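Local coordinates for protein lovastatin nonaketide synthase mokA (Monascus pilosus, PDB 6AD3) that builds the nonaketide backbone of monacolin K (lovastatin) as an iterative type I polyketide synthase, of which this chain is the condensation domain, at residues 77-82 / 237-242. The protein carries 1 engineered substitution. Sequence-based numbering, arbitrary orientation.
Sequences PLSLGQ and PQFADL
The side-chain oxygen of S79 accepts a nearly straight hydrogen bond from the backbone of Q82, N to OG 2.9 Å, and the same OG lies at the edge of the F239 ring, in its plane. Serine CB and OG both pack against F239 CZ, each 3.6 Å from it, a van der Waals contact. With chi1 at 76°, OG is tucked between the serine's own backbone N and carbonyl carbon, where it faces the first turn of helix 80-91. Q82 returns the favour: its OE1 takes the backbone N-H of S79, again at 2.9 Å between N and OE1, with the donor tilted 26° from the carbonyl plane. These reciprocal bonds make a capping box at the helix N-terminus. Within the condensation domain, this buried packing joins the starts of helices 80-91 and 239-251, far apart in sequence. F239 CG stands anti to the backbone N, which swings the ring toward 77-82, its CE2-CZ side reaching the box. There NE2 of Q82 comes obliquely to within 3.4 Å of F239 CE2, the amide and ring planes 53° apart. No hydrogen bond crosses between 77-82 and 237-242 here. Q82 is buried, and its NE2 bonds to the carbonyl O of F209; held at both ends, the amide probably has little freedom to flip. Around the ring, F369 makes an edge-to-face contact and Q147 of strand 145-150 packs against both F239 and Q82.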
loop_
_atom_site.group_PDB
_atom_site.type_symbol
_atom_site.label_atom_id
_atom_site.label_comp_id
_atom_site.label_asym_id
_atom_site.label_seq_id
_atom_site.Cartn_x
_atom_site.Cartn_y
_atom_site.Cartn_z
ATOM N N PRO A 77 -2.661 22.411 -7.474
ATOM C CA PRO A 77 -2.138 22.008 -6.164
ATOM C C PRO A 77 -1.925 20.491 -6.088
ATOM O O PRO A 77 -2.558 19.783 -6.819
ATOM C CB PRO A 77 -3.243 22.433 -5.189
ATOM C CG PRO A 77 -4.472 22.659 -6.014
ATOM C CD PRO A 77 -4.076 22.839 -7.443
ATOM N N LEU A 78 -1.028 20.034 -5.204
ATOM C CA LEU A 78 -0.975 18.633 -4.822
ATOM C C LEU A 78 -2.349 18.160 -4.311
ATOM O O LEU A 78 -3.119 18.914 -3.710
ATOM C CB LEU A 78 0.107 18.404 -3.775
ATOM C CG LEU A 78 1.568 18.758 -4.098
ATOM C CD1 LEU A 78 2.494 18.348 -2.962
ATOM C CD2 LEU A 78 2.012 18.119 -5.394
ATOM N N SER A 79 -2.677 16.913 -4.573
ATOM C CA SER A 79 -3.785 16.284 -3.885
ATOM C C SER A 79 -3.467 16.226 -2.398
ATOM O O SER A 79 -2.313 16.380 -1.989
ATOM C CB SER A 79 -4.027 14.858 -4.423
ATOM O OG SER A 79 -3.051 13.946 -3.940
ATOM N N LEU A 80 -4.489 15.972 -1.597
ATOM C CA LEU A 80 -4.317 15.892 -0.158
ATOM C C LEU A 80 -3.292 14.754 0.187
ATOM O O LEU A 80 -2.383 14.934 1.005
ATOM C CB LEU A 80 -5.677 15.673 0.485
ATOM C CG LEU A 80 -6.599 16.900 0.516
ATOM C CD1 LEU A 80 -8.026 16.488 0.833
ATOM C CD2 LEU A 80 -6.080 17.910 1.517
ATOM N N GLY A 81 -3.462 13.607 -0.437
ATOM C CA GLY A 81 -2.557 12.476 -0.245
ATOM C C GLY A 81 -1.159 12.784 -0.726
ATOM O O GLY A 81 -0.174 12.440 -0.049
ATOM N N GLN A 82 -1.027 13.420 -1.899
ATOM C CA GLN A 82 0.310 13.852 -2.349
ATOM C C GLN A 82 0.984 14.791 -1.352
ATOM O O GLN A 82 2.184 14.692 -1.096
ATOM C CB GLN A 82 0.240 14.525 -3.698
ATOM C CG GLN A 82 -0.027 13.584 -4.859
ATOM C CD GLN A 82 -0.286 14.326 -6.155
ATOM O OE1 GLN A 82 -0.727 15.480 -6.152
ATOM N NE2 GLN A 82 0.086 13.710 -7.273
ATOM N N PRO A 237 -10.681 9.876 -16.880
ATOM C CA PRO A 237 -10.772 10.647 -15.664
ATOM C C PRO A 237 -9.390 11.052 -15.165
ATOM O O PRO A 237 -8.578 10.209 -14.801
ATOM C CB PRO A 237 -11.475 9.702 -14.694
ATOM C CG PRO A 237 -11.182 8.355 -15.196
ATOM C CD PRO A 237 -11.041 8.461 -16.678
ATOM N N GLN A 238 -9.094 12.338 -15.207
ATOM C CA GLN A 238 -7.742 12.755 -14.961
ATOM C C GLN A 238 -7.540 13.014 -13.459
ATOM O O GLN A 238 -8.434 13.555 -12.767
ATOM C CB GLN A 238 -7.421 14.006 -15.769
ATOM C CG GLN A 238 -7.580 13.810 -17.283
ATOM C CD GLN A 238 -6.524 12.930 -17.865
ATOM O OE1 GLN A 238 -5.578 12.500 -17.160
ATOM N NE2 GLN A 238 -6.585 12.735 -19.187
ATOM N N PHE A 239 -6.306 12.774 -12.995
ATOM C CA PHE A 239 -6.014 12.800 -11.552
ATOM C C PHE A 239 -6.322 14.134 -10.919
ATOM O O PHE A 239 -6.973 14.207 -9.888
ATOM C CB PHE A 239 -4.560 12.428 -11.311
ATOM C CG PHE A 239 -4.182 12.420 -9.881
ATOM C CD1 PHE A 239 -4.683 11.435 -9.044
ATOM C CD2 PHE A 239 -3.609 13.543 -9.316
ATOM C CE1 PHE A 239 -4.394 11.448 -7.675
ATOM C CE2 PHE A 239 -3.279 13.560 -7.963
ATOM C CZ PHE A 239 -3.676 12.516 -7.147
ATOM N N ALA A 240 -5.869 15.232 -11.537
ATOM C CA ALA A 240 -6.048 16.547 -10.900
ATOM C C ALA A 240 -7.498 16.880 -10.706
ATOM O O ALA A 240 -7.859 17.512 -9.711
ATOM C CB ALA A 240 -5.352 17.631 -11.707
ATOM N N ASP A 241 -8.322 16.563 -11.706
ATOM C CA ASP A 241 -9.776 16.784 -11.604
ATOM C C ASP A 241 -10.357 16.065 -10.375
ATOM O O ASP A 241 -11.044 16.672 -9.527
ATOM C CB ASP A 241 -10.467 16.340 -12.901
ATOM C CG ASP A 241 -10.052 17.213 -14.104
ATOM O OD1 ASP A 241 -9.809 18.396 -13.878
ATOM O OD2 ASP A 241 -10.000 16.731 -15.255
ATOM N N LEU A 242 -9.999 14.806 -10.221
ATOM C CA LEU A 242 -10.505 14.027 -9.092
ATOM C C LEU A 242 -9.948 14.520 -7.776
ATOM O O LEU A 242 -10.675 14.596 -6.771
ATOM C CB LEU A 242 -10.198 12.540 -9.287
ATOM C CG LEU A 242 -10.955 11.873 -10.412
ATOM C CD1 LEU A 242 -10.434 10.467 -10.643
ATOM C CD2 LEU A 242 -12.451 11.862 -10.136
#